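Local coordinates for protein RNA-dependent RNA Polymerase (Bombyx mori cytoplasmic polyhedrosis virus, PDB 6TZ0) that copies viral RNA as an RNA-directed RNA polymerase, transcribing plus strands from the double-stranded genome by a fully conservative mechanism and probably also synthesising the complementary minus strands, at residues 63-68 with 223-228; 59-64 with 329-334. All blocks are in the same frame, centred on the assembly; numbering follows the deposited sequence.

Contact 1 (63-68 with 223-228); sequences NQLQAT and THVESI
Val-225, in the first turn of helix 224-237, meets Leu-65 and Ala-67, which turn toward it from the same face of strand 64-68. From its CB the valine forks into two methyls. CG1 stands anti to the backbone N (chi1 -161°) and does most of the touching: CD1 of Leu-65 lies 3.6 Å from it, and the backbone N of Ala-67 is 3.7 Å from the same CG1 methyl. CG2, the other branch, comes no closer to the strand than the carbonyl O of Leu-65, at 4.2 Å. One helical turn on, Ile-228 brings its CG2 branch to 3.7 Å from Ala-67 CB, and this methyl also lies beside the carbonyl O of Thr-68. Alanine suits the middle of the strand because its short CB lets both branched residues approach the backbone, with the segment axes 7.9 Å apart at an angle of 41°. Tyr-55 of the partner strand 54-58 touches Val-225 and Ile-228 as well. Where side chain meets side chain across the two segments, both are aliphatic, and methyls also lie against the strand backbone; strand and helix are thus joined here by dispersion and the burial of methyl groups, while the hydroxyl of Thr-68 bonds to Asp-54 instead.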
ATOM      1  N   ASN A  63      11.349  40.525  17.007  1.00 42.87           N
ATOM      2  CA  ASN A  63      10.467  41.619  17.382  1.00 42.87           C
ATOM      3  C   ASN A  63       9.808  41.312  18.719  1.00 42.87           C
ATOM      4  O   ASN A  63       9.482  40.159  19.005  1.00 42.87           O
ATOM      5  CB  ASN A  63       9.404  41.839  16.310  1.00 42.87           C
ATOM      6  CG  ASN A  63      10.004  42.169  14.961  1.00 42.87           C
ATOM      7  OD1 ASN A  63       9.888  41.396  14.015  1.00 42.87           O
ATOM      8  ND2 ASN A  63      10.645  43.323  14.867  1.00 42.87           N
ATOM      9  N   GLN A  64       9.603  42.350  19.527  1.00 44.22           N
ATOM     10  CA  GLN A  64       9.111  42.169  20.889  1.00 44.22           C
ATOM     11  C   GLN A  64       7.644  41.767  20.898  1.00 44.22           C
ATOM     12  O   GLN A  64       6.811  42.409  20.253  1.00 44.22           O
ATOM     13  CB  GLN A  64       9.306  43.448  21.697  1.00 44.22           C
ATOM     14  CG  GLN A  64      10.752  43.769  21.993  1.00 44.22           C
ATOM     15  CD  GLN A  64      11.369  42.774  22.951  1.00 44.22           C
ATOM     16  OE1 GLN A  64      10.733  42.344  23.910  1.00 44.22           O
ATOM     17  NE2 GLN A  64      12.614  42.399  22.695  1.00 44.22           N
ATOM     18  N   LEU A  65       7.326  40.708  21.640  1.00 43.94           N
ATOM     19  CA  LEU A  65       5.967  40.194  21.690  1.00 43.94           C
ATOM     20  C   LEU A  65       5.614  39.880  23.137  1.00 43.94           C
ATOM     21  O   LEU A  65       6.485  39.562  23.948  1.00 43.94           O
ATOM     22  CB  LEU A  65       5.827  38.967  20.766  1.00 43.94           C
ATOM     23  CG  LEU A  65       4.464  38.429  20.312  1.00 43.94           C
ATOM     24  CD1 LEU A  65       3.889  37.415  21.240  1.00 43.94           C
ATOM     25  CD2 LEU A  65       3.480  39.580  20.170  1.00 43.94           C
ATOM     26  N   GLN A  66       4.327  40.007  23.460  1.00 46.48           N
ATOM     27  CA  GLN A  66       3.815  39.827  24.814  1.00 46.48           C
ATOM     28  C   GLN A  66       2.663  38.836  24.799  1.00 46.48           C
ATOM     29  O   GLN A  66       1.716  38.999  24.027  1.00 46.48           O
ATOM     30  CB  GLN A  66       3.335  41.156  25.397  1.00 46.48           C
ATOM     31  CG  GLN A  66       4.442  42.149  25.655  1.00 46.48           C
ATOM     32  CD  GLN A  66       3.913  43.495  26.084  1.00 46.48           C
ATOM     33  OE1 GLN A  66       2.705  43.724  26.095  1.00 46.48           O
ATOM     34  NE2 GLN A  66       4.816  44.396  26.446  1.00 46.48           N
ATOM     35  N   ALA A  67       2.734  37.822  25.657  1.00 44.65           N
ATOM     36  CA  ALA A  67       1.662  36.846  25.768  1.00 44.65           C
ATOM     37  C   ALA A  67       1.439  36.489  27.230  1.00 44.65           C
ATOM     38  O   ALA A  67       2.238  36.827  28.106  1.00 44.65           O
ATOM     39  CB  ALA A  67       1.951  35.592  24.943  1.00 44.65           C
ATOM     40  N   THR A  68       0.331  35.794  27.481  1.00 45.55           N
ATOM     41  CA  THR A  68      -0.131  35.489  28.829  1.00 45.55           C
ATOM     42  C   THR A  68      -0.543  34.028  28.890  1.00 45.55           C
ATOM     43  O   THR A  68      -1.275  33.557  28.016  1.00 45.55           O
ATOM     44  CB  THR A  68      -1.310  36.394  29.221  1.00 45.55           C
ATOM     45  OG1 THR A  68      -0.899  37.765  29.167  1.00 45.55           O
ATOM     46  CG2 THR A  68      -1.801  36.085  30.625  1.00 45.55           C
ATOM     47  N   THR A 223      10.230  30.621  20.096  1.00 37.67           N
ATOM     48  CA  THR A 223      10.796  31.239  21.282  1.00 37.67           C
ATOM     49  C   THR A 223       9.910  30.880  22.474  1.00 37.67           C
ATOM     50  O   THR A 223       9.005  30.048  22.369  1.00 37.67           O
ATOM     51  CB  THR A 223      10.939  32.743  21.076  1.00 37.67           C
ATOM     52  OG1 THR A 223       9.648  33.333  20.896  1.00 37.67           O
ATOM     53  CG2 THR A 223      11.773  33.018  19.847  1.00 37.67           C
ATOM     54  N   HIS A 224      10.153  31.495  23.629  1.00 37.60           N
ATOM     55  CA  HIS A 224       9.351  31.158  24.802  1.00 37.60           C
ATOM     56  C   HIS A 224       7.971  31.801  24.744  1.00 37.60           C
ATOM     57  O   HIS A 224       6.973  31.177  25.131  1.00 37.60           O
ATOM     58  CB  HIS A 224      10.095  31.556  26.073  1.00 37.60           C
ATOM     59  CG  HIS A 224      11.331  30.752  26.318  1.00 37.60           C
ATOM     60  ND1 HIS A 224      11.295  29.450  26.763  1.00 37.60           N
ATOM     61  CD2 HIS A 224      12.640  31.057  26.164  1.00 37.60           C
ATOM     62  CE1 HIS A 224      12.527  28.991  26.884  1.00 37.60           C
ATOM     63  NE2 HIS A 224      13.362  29.946  26.524  1.00 37.60           N
ATOM     64  N   VAL A 225       7.891  33.026  24.228  1.00 37.47           N
ATOM     65  CA  VAL A 225       6.600  33.689  24.100  1.00 37.47           C
ATOM     66  C   VAL A 225       5.780  33.021  23.004  1.00 37.47           C
ATOM     67  O   VAL A 225       4.551  32.879  23.108  1.00 37.47           O
ATOM     68  CB  VAL A 225       6.810  35.184  23.812  1.00 37.47           C
ATOM     69  CG1 VAL A 225       5.564  35.956  24.135  1.00 37.47           C
ATOM     70  CG2 VAL A 225       8.010  35.717  24.541  1.00 37.47           C
ATOM     71  N   GLU A 226       6.452  32.578  21.943  1.00 36.94           N
ATOM     72  CA  GLU A 226       5.777  31.813  20.908  1.00 36.94           C
ATOM     73  C   GLU A 226       5.343  30.443  21.411  1.00 36.94           C
ATOM     74  O   GLU A 226       4.334  29.909  20.942  1.00 36.94           O
ATOM     75  CB  GLU A 226       6.686  31.685  19.694  1.00 36.94           C
ATOM     76  CG  GLU A 226       6.855  32.979  18.930  1.00 36.94           C
ATOM     77  CD  GLU A 226       7.800  32.839  17.766  1.00 36.94           C
ATOM     78  OE1 GLU A 226       8.484  31.804  17.685  1.00 36.94           O
ATOM     79  OE2 GLU A 226       7.843  33.751  16.919  1.00 36.94           O
ATOM     80  N   SER A 227       6.060  29.879  22.385  1.00 35.18           N
ATOM     81  CA  SER A 227       5.595  28.647  23.011  1.00 35.18           C
ATOM     82  C   SER A 227       4.353  28.885  23.849  1.00 35.18           C
ATOM     83  O   SER A 227       3.489  28.002  23.931  1.00 35.18           O
ATOM     84  CB  SER A 227       6.691  28.039  23.875  1.00 35.18           C
ATOM     85  OG  SER A 227       6.941  28.821  25.022  1.00 35.18           O
ATOM     86  N   ILE A 228       4.247  30.065  24.471  1.00 35.84           N
ATOM     87  CA  ILE A 228       3.012  30.437  25.161  1.00 35.84           C
ATOM     88  C   ILE A 228       1.849  30.487  24.181  1.00 35.84           C
ATOM     89  O   ILE A 228       0.773  29.939  24.448  1.00 35.84           O
ATOM     90  CB  ILE A 228       3.179  31.783  25.882  1.00 35.84           C
ATOM     91  CG1 ILE A 228       4.247  31.687  26.947  1.00 35.84           C
ATOM     92  CG2 ILE A 228       1.889  32.217  26.526  1.00 35.84           C
ATOM     93  CD1 ILE A 228       4.586  32.998  27.495  1.00 35.84           C
TER

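Contact 2 (59-64 with 329-334); sequences DSNGNQ and ANYYAA
Asp-59 opens the turn and reaches Tyr-331 of helix 325-339 through its carboxylate: the phenol OH donates to OD2 over 2.5 Å, on the syn side but 32° out of the carboxylate plane. The other oxygen, OD1, lies beside the backbone N of Asn-63, too close for the length of that bond to be trusted. Arg-317 is a distant, weak ionic partner of OD2. Next, Ser-60 lays its small side chain against the helix, OG 3.8 Å from Ala-334 CB; that hydroxyl is bonded to Glu-226, and the two short side chains suit a close approach of the backbones. Asn-61 uses both ends of its amide. OD1 accepts from Asn-330 ND2 at 2.6 Å, in the carbonyl plane, whereas ND2 stands 3.2 Å above the Tyr-331 ring, offset toward the rim, with the amide and ring planes 85° apart; the same ND2 is bonded to the carbonyl O of Asp-327. Gly-62 follows with a positive phi of 90°, where a CB would press on the preceding carbonyl O. Asn-63 then brings OD1 to 3.3 Å from the phenol oxygen, Tyr-331 OH. Residues 59-62 form a type I beta turn, here within the beta hairpin of strands 54-58 and 64-68, whose connecting loop docks on a helix.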
ATOM      1  N   ASP A  59      10.131  37.391  19.076  1.00 40.77           N
ATOM      2  CA  ASP A  59       9.508  36.393  18.217  1.00 40.77           C
ATOM      3  C   ASP A  59      10.599  35.640  17.450  1.00 40.77           C
ATOM      4  O   ASP A  59      11.779  35.699  17.805  1.00 40.77           O
ATOM      5  CB  ASP A  59       8.456  37.047  17.309  1.00 40.77           C
ATOM      6  CG  ASP A  59       9.025  38.107  16.374  1.00 40.77           C
ATOM      7  OD1 ASP A  59      10.221  38.450  16.457  1.00 40.77           O
ATOM      8  OD2 ASP A  59       8.255  38.614  15.538  1.00 40.77           O
ATOM      9  N   SER A  60      10.217  34.919  16.396  1.00 38.96           N
ATOM     10  CA  SER A  60      11.189  34.193  15.588  1.00 38.96           C
ATOM     11  C   SER A  60      12.077  35.113  14.764  1.00 38.96           C
ATOM     12  O   SER A  60      13.127  34.672  14.290  1.00 38.96           O
ATOM     13  CB  SER A  60      10.477  33.216  14.659  1.00 38.96           C
ATOM     14  OG  SER A  60       9.808  32.217  15.397  1.00 38.96           O
ATOM     15  N   ASN A  61      11.688  36.371  14.575  1.00 37.89           N
ATOM     16  CA  ASN A  61      12.470  37.306  13.779  1.00 37.89           C
ATOM     17  C   ASN A  61      12.950  38.504  14.589  1.00 37.89           C
ATOM     18  O   ASN A  61      13.389  39.501  14.010  1.00 37.89           O
ATOM     19  CB  ASN A  61      11.665  37.752  12.559  1.00 37.89           C
ATOM     20  CG  ASN A  61      11.616  36.684  11.486  1.00 37.89           C
ATOM     21  OD1 ASN A  61      12.643  36.114  11.122  1.00 37.89           O
ATOM     22  ND2 ASN A  61      10.428  36.377  11.010  1.00 37.89           N
ATOM     23  N   GLY A  62      12.889  38.423  15.914  1.00 42.11           N
ATOM     24  CA  GLY A  62      13.512  39.409  16.770  1.00 42.11           C
ATOM     25  C   GLY A  62      12.665  40.600  17.154  1.00 42.11           C
ATOM     26  O   GLY A  62      13.221  41.611  17.594  1.00 42.11           O
ATOM     27  N   ASN A  63      11.349  40.525  17.007  1.00 42.87           N
ATOM     28  CA  ASN A  63      10.467  41.619  17.382  1.00 42.87           C
ATOM     29  C   ASN A  63       9.808  41.312  18.719  1.00 42.87           C
ATOM     30  O   ASN A  63       9.482  40.159  19.005  1.00 42.87           O
ATOM     31  CB  ASN A  63       9.404  41.839  16.310  1.00 42.87           C
ATOM     32  CG  ASN A  63      10.004  42.169  14.961  1.00 42.87           C
ATOM     33  OD1 ASN A  63       9.888  41.396  14.015  1.00 42.87           O
ATOM     34  ND2 ASN A  63      10.645  43.323  14.867  1.00 42.87           N
ATOM     35  N   GLN A  64       9.603  42.350  19.527  1.00 44.22           N
ATOM     36  CA  GLN A  64       9.111  42.169  20.889  1.00 44.22           C
ATOM     37  C   GLN A  64       7.644  41.767  20.898  1.00 44.22           C
ATOM     38  O   GLN A  64       6.811  42.409  20.253  1.00 44.22           O
ATOM     39  CB  GLN A  64       9.306  43.448  21.697  1.00 44.22           C
ATOM     40  CG  GLN A  64      10.752  43.769  21.993  1.00 44.22           C
ATOM     41  CD  GLN A  64      11.369  42.774  22.951  1.00 44.22           C
ATOM     42  OE1 GLN A  64      10.733  42.344  23.910  1.00 44.22           O
ATOM     43  NE2 GLN A  64      12.614  42.399  22.695  1.00 44.22           N
ATOM     44  N   ALA A 329       9.639  32.930   5.988  1.00 30.75           N
ATOM     45  CA  ALA A 329      10.028  31.546   6.247  1.00 30.75           C
ATOM     46  C   ALA A 329      10.050  31.233   7.740  1.00 30.75           C
ATOM     47  O   ALA A 329       9.579  30.168   8.164  1.00 30.75           O
ATOM     48  CB  ALA A 329      11.397  31.270   5.632  1.00 30.75           C
ATOM     49  N   ASN A 330      10.558  32.166   8.550  1.00 33.52           N
ATOM     50  CA  ASN A 330      10.641  31.938   9.988  1.00 33.52           C
ATOM     51  C   ASN A 330       9.264  31.941  10.637  1.00 33.52           C
ATOM     52  O   ASN A 330       8.959  31.060  11.457  1.00 33.52           O
ATOM     53  CB  ASN A 330      11.536  32.990  10.633  1.00 33.52           C
ATOM     54  CG  ASN A 330      12.978  32.873  10.196  1.00 33.52           C
ATOM     55  OD1 ASN A 330      13.505  31.779  10.043  1.00 33.52           O
ATOM     56  ND2 ASN A 330      13.623  34.011   9.991  1.00 33.52           N
ATOM     57  N   TYR A 331       8.405  32.904  10.273  1.00 34.25           N
ATOM     58  CA  TYR A 331       7.052  32.891  10.820  1.00 34.25           C
ATOM     59  C   TYR A 331       6.243  31.701  10.318  1.00 34.25           C
ATOM     60  O   TYR A 331       5.377  31.198  11.042  1.00 34.25           O
ATOM     61  CB  TYR A 331       6.294  34.169  10.490  1.00 34.25           C
ATOM     62  CG  TYR A 331       6.779  35.418  11.163  1.00 34.25           C
ATOM     63  CD1 TYR A 331       6.778  35.523  12.541  1.00 34.25           C
ATOM     64  CD2 TYR A 331       7.100  36.545  10.424  1.00 34.25           C
ATOM     65  CE1 TYR A 331       7.180  36.679  13.167  1.00 34.25           C
ATOM     66  CE2 TYR A 331       7.491  37.717  11.040  1.00 34.25           C
ATOM     67  CZ  TYR A 331       7.534  37.771  12.413  1.00 34.25           C
ATOM     68  OH  TYR A 331       7.926  38.927  13.040  1.00 34.25           O
ATOM     69  N   TYR A 332       6.521  31.223   9.102  1.00 31.68           N
ATOM     70  CA  TYR A 332       5.811  30.058   8.596  1.00 31.68           C
ATOM     71  C   TYR A 332       6.205  28.798   9.347  1.00 31.68           C
ATOM     72  O   TYR A 332       5.342  27.978   9.668  1.00 31.68           O
ATOM     73  CB  TYR A 332       6.066  29.886   7.102  1.00 31.68           C
ATOM     74  CG  TYR A 332       5.283  28.746   6.500  1.00 31.68           C
ATOM     75  CD1 TYR A 332       3.921  28.862   6.286  1.00 31.68           C
ATOM     76  CD2 TYR A 332       5.902  27.553   6.159  1.00 31.68           C
ATOM     77  CE1 TYR A 332       3.201  27.828   5.743  1.00 31.68           C
ATOM     78  CE2 TYR A 332       5.188  26.513   5.620  1.00 31.68           C
ATOM     79  CZ  TYR A 332       3.842  26.659   5.403  1.00 31.68           C
ATOM     80  OH  TYR A 332       3.132  25.616   4.862  1.00 31.68           O
ATOM     81  N   ALA A 333       7.497  28.629   9.642  1.00 31.78           N
ATOM     82  CA  ALA A 333       7.920  27.495  10.462  1.00 31.78           C
ATOM     83  C   ALA A 333       7.352  27.580  11.872  1.00 31.78           C
ATOM     84  O   ALA A 333       7.001  26.548  12.464  1.00 31.78           O
ATOM     85  CB  ALA A 333       9.443  27.414  10.514  1.00 31.78           C
ATOM     86  N   ALA A 334       7.223  28.800  12.408  1.00 33.80           N
ATOM     87  CA  ALA A 334       6.582  28.973  13.708  1.00 33.80           C
ATOM     88  C   ALA A 334       5.116  28.553  13.674  1.00 33.80           C
ATOM     89  O   ALA A 334       4.649  27.863  14.580  1.00 33.80           O
ATOM     90  CB  ALA A 334       6.716  30.419  14.177  1.00 33.80           C
TER

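Contacts 1 and 2 begin on one hairpin: its second strand packs on helix 224-237 in contact 1, and its connecting loop meets helix 325-339 in contact 2. Asn-63 and Gln-64 belong to both, and the contact centres lie about 10 Å apart. Glu-226 links the two. It forms a capping box with Thr-223 at the start of its helix, one arm of it weak, and its carboxylate also reaches the loop, OE1 lying 2.7 Å from Ser-60 OG, a hydrogen bond. Thr-223 CG2 packs 3.4 Å from Asp-59 O. Apolar and polar contacts thus hold adjoining parts of one hairpin, both away from the nucleotide- and magnesium-binding sites.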